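Local coordinates for nitrate regulatory protein (Klebsiella oxytoca, PDB 4AKK), which binds the terminator in the nasF operon leader RNA and, in response to nitrate or nitrite, promotes transcription antitermination of the nasFEDCBA operon, at residues Gln194-Ala199 against Glu291-Val296; Tyr190-Gly195 against Asp235-Leu240. One frame throughout, in Å; residues are numbered along the deposited sequence.

Contact 1. Residues Gln194-Ala199 against Glu291-Val296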
loop_
_atom_site.group_PDB
_atom_site.type_symbol
_atom_site.label_atom_id
_atom_site.label_comp_id
_atom_site.label_asym_id
_atom_site.label_seq_id
_atom_site.Cartn_x
_atom_site.Cartn_y
_atom_site.Cartn_z
ATOM N N GLN A 194 -5.245 16.289 0.457
ATOM C CA GLN A 194 -4.003 16.026 1.166
ATOM C C GLN A 194 -2.841 16.849 0.595
ATOM O O GLN A 194 -2.032 17.386 1.344
ATOM C CB GLN A 194 -3.682 14.526 1.133
ATOM C CG GLN A 194 -2.569 14.121 2.079
ATOM C CD GLN A 194 -2.877 14.454 3.528
ATOM O OE1 GLN A 194 -2.270 15.358 4.112
ATOM N NE2 GLN A 194 -3.827 13.734 4.113
ATOM N N GLY A 195 -2.767 16.962 -0.726
ATOM C CA GLY A 195 -1.757 17.809 -1.331
ATOM C C GLY A 195 -1.916 19.260 -0.884
ATOM O O GLY A 195 -0.932 19.969 -0.646
ATOM N N LYS A 196 -3.170 19.690 -0.777
ATOM C CA LYS A 196 -3.523 21.064 -0.423
ATOM C C LYS A 196 -3.184 21.311 1.035
ATOM O O LYS A 196 -2.739 22.397 1.398
ATOM C CB LYS A 196 -5.021 21.278 -0.666
ATOM C CG LYS A 196 -5.573 22.620 -0.263
ATOM C CD LYS A 196 -7.004 22.776 -0.804
ATOM C CE LYS A 196 -7.699 24.014 -0.251
ATOM N NZ LYS A 196 -8.258 23.787 1.109
ATOM N N GLU A 197 -3.393 20.302 1.877
ATOM C CA GLU A 197 -3.016 20.425 3.284
ATOM C C GLU A 197 -1.503 20.625 3.439
ATOM O O GLU A 197 -1.042 21.452 4.234
ATOM C CB GLU A 197 -3.467 19.197 4.081
ATOM C CG GLU A 197 -2.763 19.037 5.441
ATOM C CD GLU A 197 -2.903 20.262 6.361
ATOM O OE1 GLU A 197 -3.626 21.219 5.995
ATOM O OE2 GLU A 197 -2.284 20.274 7.457
ATOM N N LEU A 198 -0.741 19.846 2.688
ATOM C CA LEU A 198 0.712 19.914 2.729
ATOM C C LEU A 198 1.205 21.222 2.131
ATOM O O LEU A 198 2.238 21.734 2.548
ATOM C CB LEU A 198 1.328 18.726 1.983
ATOM C CG LEU A 198 1.100 17.337 2.613
ATOM C CD1 LEU A 198 1.902 16.266 1.887
ATOM C CD2 LEU A 198 1.439 17.317 4.089
ATOM N N ALA A 199 0.484 21.750 1.138
ATOM C CA ALA A 199 0.787 23.091 0.629
ATOM C C ALA A 199 0.578 24.124 1.744
ATOM O O ALA A 199 1.380 25.035 1.913
ATOM C CB ALA A 199 -0.077 23.425 -0.591
ATOM N N GLU A 291 -6.184 29.452 -2.300
ATOM C CA GLU A 291 -7.525 29.806 -2.777
ATOM C C GLU A 291 -7.797 29.283 -4.188
ATOM O O GLU A 291 -8.917 28.862 -4.504
ATOM C CB GLU A 291 -7.787 31.314 -2.674
ATOM C CG GLU A 291 -8.080 31.782 -1.243
ATOM C CD GLU A 291 -9.253 31.038 -0.593
ATOM O OE1 GLU A 291 -10.337 30.917 -1.214
ATOM O OE2 GLU A 291 -9.094 30.579 0.555
ATOM N N GLN A 292 -6.777 29.274 -5.037
ATOM C CA GLN A 292 -6.930 28.641 -6.349
ATOM C C GLN A 292 -7.192 27.138 -6.206
ATOM O O GLN A 292 -8.062 26.589 -6.886
ATOM C CB GLN A 292 -5.704 28.891 -7.236
ATOM C CG GLN A 292 -5.528 30.345 -7.633
ATOM C CD GLN A 292 -6.727 30.878 -8.405
ATOM O OE1 GLN A 292 -7.500 31.692 -7.897
ATOM N NE2 GLN A 292 -6.900 30.398 -9.631
ATOM N N LEU A 293 -6.444 26.473 -5.322
ATOM C CA LEU A 293 -6.662 25.048 -5.099
ATOM C C LEU A 293 -8.077 24.818 -4.571
ATOM O O LEU A 293 -8.747 23.872 -4.973
ATOM C CB LEU A 293 -5.633 24.480 -4.119
ATOM C CG LEU A 293 -4.179 24.422 -4.596
ATOM C CD1 LEU A 293 -3.246 24.237 -3.410
ATOM C CD2 LEU A 293 -3.965 23.318 -5.633
ATOM N N ARG A 294 -8.523 25.688 -3.668
ATOM C CA ARG A 294 -9.861 25.572 -3.086
ATOM C C ARG A 294 -10.941 25.610 -4.173
ATOM O O ARG A 294 -11.898 24.840 -4.132
ATOM C CB ARG A 294 -10.102 26.672 -2.039
ATOM C CG ARG A 294 -11.502 26.644 -1.410
ATOM C CD ARG A 294 -11.814 25.283 -0.783
ATOM N NE ARG A 294 -13.169 25.202 -0.226
ATOM C CZ ARG A 294 -13.725 24.079 0.223
ATOM N NH1 ARG A 294 -13.031 22.951 0.202
ATOM N NH2 ARG A 294 -14.965 24.079 0.707
ATOM N N GLY A 295 -10.775 26.494 -5.152
ATOM C CA GLY A 295 -11.719 26.589 -6.258
ATOM C C GLY A 295 -11.898 25.248 -6.938
ATOM O O GLY A 295 -13.020 24.778 -7.144
ATOM N N VAL A 296 -10.783 24.609 -7.266
ATOM C CA VAL A 296 -10.832 23.301 -7.888
ATOM C C VAL A 296 -11.440 22.250 -6.960
ATOM O O VAL A 296 -12.229 21.410 -7.392
ATOM C CB VAL A 296 -9.440 22.845 -8.348
ATOM C CG1 VAL A 296 -9.495 21.413 -8.778
ATOM C CG2 VAL A 296 -8.946 23.720 -9.493
#

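Contact 2. Residues Tyr190-Gly195 against Asp235-Leu240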
loop_
_atom_site.group_PDB
_atom_site.type_symbol
_atom_site.label_atom_id
_atom_site.label_comp_id
_atom_site.label_asym_id
_atom_site.label_seq_id
_atom_site.Cartn_x
_atom_site.Cartn_y
_atom_site.Cartn_z
ATOM N N TYR A 190 -9.498 12.972 -1.925
ATOM C CA TYR A 190 -8.622 12.841 -0.766
ATOM C C TYR A 190 -7.188 13.186 -1.155
ATOM O O TYR A 190 -6.499 13.904 -0.436
ATOM C CB TYR A 190 -8.675 11.418 -0.193
ATOM C CG TYR A 190 -7.602 11.162 0.833
ATOM C CD1 TYR A 190 -7.629 11.809 2.061
ATOM C CD2 TYR A 190 -6.555 10.291 0.572
ATOM C CE1 TYR A 190 -6.650 11.596 3.002
ATOM C CE2 TYR A 190 -5.564 10.071 1.511
ATOM C CZ TYR A 190 -5.620 10.733 2.725
ATOM O OH TYR A 190 -4.646 10.526 3.670
ATOM N N SER A 191 -6.740 12.660 -2.292
ATOM C CA SER A 191 -5.392 12.960 -2.761
ATOM C C SER A 191 -5.228 14.462 -2.876
ATOM O O SER A 191 -4.231 15.018 -2.436
ATOM C CB SER A 191 -5.116 12.322 -4.119
ATOM O OG SER A 191 -5.280 10.920 -4.066
ATOM N N PHE A 192 -6.209 15.113 -3.490
ATOM C CA PHE A 192 -6.146 16.545 -3.698
ATOM C C PHE A 192 -6.169 17.289 -2.359
ATOM O O PHE A 192 -5.391 18.216 -2.144
ATOM C CB PHE A 192 -7.312 16.998 -4.589
ATOM C CG PHE A 192 -7.223 18.428 -5.018
ATOM C CD1 PHE A 192 -7.676 19.442 -4.189
ATOM C CD2 PHE A 192 -6.679 18.761 -6.252
ATOM C CE1 PHE A 192 -7.594 20.765 -4.583
ATOM C CE2 PHE A 192 -6.593 20.083 -6.648
ATOM C CZ PHE A 192 -7.049 21.083 -5.814
ATOM N N MET A 193 -7.076 16.887 -1.470
ATOM C CA MET A 193 -7.217 17.534 -0.173
ATOM C C MET A 193 -5.894 17.439 0.584
ATOM O O MET A 193 -5.474 18.378 1.267
ATOM C CB MET A 193 -8.338 16.869 0.654
ATOM C CG MET A 193 -9.774 17.289 0.287
ATOM S SD MET A 193 -11.073 16.315 1.118
ATOM C CE MET A 193 -10.991 16.998 2.755
ATOM N N GLN A 194 -5.245 16.289 0.457
ATOM C CA GLN A 194 -4.003 16.026 1.166
ATOM C C GLN A 194 -2.841 16.849 0.595
ATOM O O GLN A 194 -2.032 17.386 1.344
ATOM C CB GLN A 194 -3.682 14.526 1.133
ATOM C CG GLN A 194 -2.569 14.121 2.079
ATOM C CD GLN A 194 -2.877 14.454 3.528
ATOM O OE1 GLN A 194 -2.270 15.358 4.112
ATOM N NE2 GLN A 194 -3.827 13.734 4.113
ATOM N N GLY A 195 -2.767 16.962 -0.726
ATOM C CA GLY A 195 -1.757 17.809 -1.331
ATOM C C GLY A 195 -1.916 19.260 -0.884
ATOM O O GLY A 195 -0.932 19.969 -0.646
ATOM N N ASP A 235 0.001 13.881 -8.074
ATOM C CA ASP A 235 0.139 12.840 -9.090
ATOM C C ASP A 235 -0.990 11.836 -8.962
ATOM O O ASP A 235 -1.573 11.427 -9.954
ATOM C CB ASP A 235 1.485 12.121 -9.000
ATOM C CG ASP A 235 2.655 13.006 -9.413
ATOM O OD1 ASP A 235 2.426 14.160 -9.841
ATOM O OD2 ASP A 235 3.812 12.542 -9.299
ATOM N N SER A 236 -1.297 11.429 -7.739
ATOM C CA SER A 236 -2.439 10.560 -7.523
ATOM C C SER A 236 -3.752 11.226 -7.977
ATOM O O SER A 236 -4.562 10.597 -8.666
ATOM C CB SER A 236 -2.511 10.100 -6.069
ATOM O OG SER A 236 -3.741 9.448 -5.820
ATOM N N PHE A 237 -3.953 12.492 -7.622
ATOM C CA PHE A 237 -5.156 13.212 -8.065
ATOM C C PHE A 237 -5.290 13.206 -9.593
ATOM O O PHE A 237 -6.370 12.966 -10.124
ATOM C CB PHE A 237 -5.192 14.659 -7.546
ATOM C CG PHE A 237 -6.060 15.575 -8.375
ATOM C CD1 PHE A 237 -7.445 15.535 -8.262
ATOM C CD2 PHE A 237 -5.492 16.448 -9.296
ATOM C CE1 PHE A 237 -8.247 16.355 -9.039
ATOM C CE2 PHE A 237 -6.294 17.276 -10.082
ATOM C CZ PHE A 237 -7.667 17.231 -9.953
ATOM N N GLN A 238 -4.189 13.468 -10.291
ATOM C CA GLN A 238 -4.210 13.570 -11.743
ATOM C C GLN A 238 -4.471 12.231 -12.401
ATOM O O GLN A 238 -5.204 12.155 -13.370
ATOM C CB GLN A 238 -2.909 14.170 -12.264
ATOM C CG GLN A 238 -2.692 15.601 -11.792
ATOM C CD GLN A 238 -1.589 16.304 -12.553
ATOM O OE1 GLN A 238 -0.509 16.559 -12.010
ATOM N NE2 GLN A 238 -1.852 16.617 -13.820
ATOM N N ALA A 239 -3.874 11.173 -11.871
ATOM C CA ALA A 239 -4.134 9.843 -12.394
ATOM C C ALA A 239 -5.601 9.440 -12.232
ATOM O O ALA A 239 -6.134 8.700 -13.050
ATOM C CB ALA A 239 -3.219 8.816 -11.733
ATOM N N LEU A 240 -6.265 9.933 -11.195
ATOM C CA LEU A 240 -7.582 9.395 -10.858
ATOM C C LEU A 240 -8.758 10.276 -11.204
ATOM O O LEU A 240 -9.892 9.806 -11.221
ATOM C CB LEU A 240 -7.659 9.050 -9.380
ATOM C CG LEU A 240 -6.796 7.861 -8.974
ATOM C CD1 LEU A 240 -6.776 7.749 -7.468
ATOM C CD2 LEU A 240 -7.329 6.582 -9.626
#

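Contact 1. Residues Gln194-Ala199 against Glu291-Val296
K196 reaches across from helix 180-212 to L293 and R294 of helix 277-312, joining two antiparallel helices of the all-helical NIT nitrate-sensing domain. The segment axes run at 167° and come no closer than 10.7 Å, a wide spacing bridged by side chains without any hydrogen bond between the two segments. The denser part is the aliphatic stem of the lysine. With CG anti to the backbone N (chi1 176°) and the next two torsions also extended, the stem spans the gap to helix 277-312, and its CD comes to 4.0 Å from L293 CB as the two side chains run antiparallel, each passing the other's flank. One carbon further on, K196 CE rests 3.9 Å from R294 CA, so the methylenes pack against the helix backbone as well as its side chains.

The bend at chi4 (-81°) then turns the ammonium group aside to Q74 OE1 and H71 ND1 of helix 56-85, which satisfy this buried nitrogen. R294, partly exposed, lies on the looser side: its NH1 forms a salt bridge with E297 and a hydrogen bond with S67. NZ of K196 remains 4.9 Å from NH1 of R294, and the two cationic ends share E297, which pairs with the lysine only weakly, at longer range. On the A199 side of the lysine stem, where L293 also meets F234 of helix 217-240, the packing is apolar but thin, and the methyl CB of A199 approaches L293 CD1 at 4.3 Å.

Contact 2. Residues Tyr190-Gly195 against Asp235-Leu240
F192 sets the edge of its ring against the face of F237 in a T-shaped stack, with centroids 5.0 Å apart and planes at 68°. The ring contact centres on one carbon: F192 CD2 stands 3.7 Å above the plane of the F237 ring, over its centre, and is therefore almost equally far from all six ring carbons, while F192 CB also approaches F237 CD1 at 4.0 Å. The two side chains run alongside one another with the same sense. F249 adds a second edge-to-face partner to the F237 ring.

The helices that carry them, 180-212 and 217-240, follow one another in the chain and form an antiparallel helical hairpin within the NIT domain. Their segments cross at -154° with the axes 8.1 Å apart. The approach is close at S191, whose small side chain is consistent with it: its CA is 5.3 Å from F237 CA, and S191 CB packs onto F237 N at 3.7 Å. Beside this point the two serine hydroxyls meet in a buried hydrogen bond, S236 OG donating to S191 OG over 2.8 Å. With chi1 at -58°, S191 OG lies beside its own backbone N and also bonds to the carbonyl oxygen of V187, one turn earlier. L350 and Q346 of helix 341-358 pack on S191 and S236, respectively.

Contacts 1 and 2 share Q194 and G195 and use successive turns of helix 180-212, their centres about 10 Å apart. This helix is thus the common member, facing helix 277-312 in contact 1 and its hairpin partner 217-240 in contact 2. F192 ties them together: while one ring edge serves contact 2, its CE1 packs 3.3 Å from L293 O and its CE2 lies 3.8 Å from V296 CG1, both on the second segment of contact 1. The K196 ammonium group of contact 1 bonds to helix 56-85, whereas contact 2 borders helix 341-358. Both contacts are buried within the NIT nitrate receptor, which is coupled to the RNA-binding ANTAR effector.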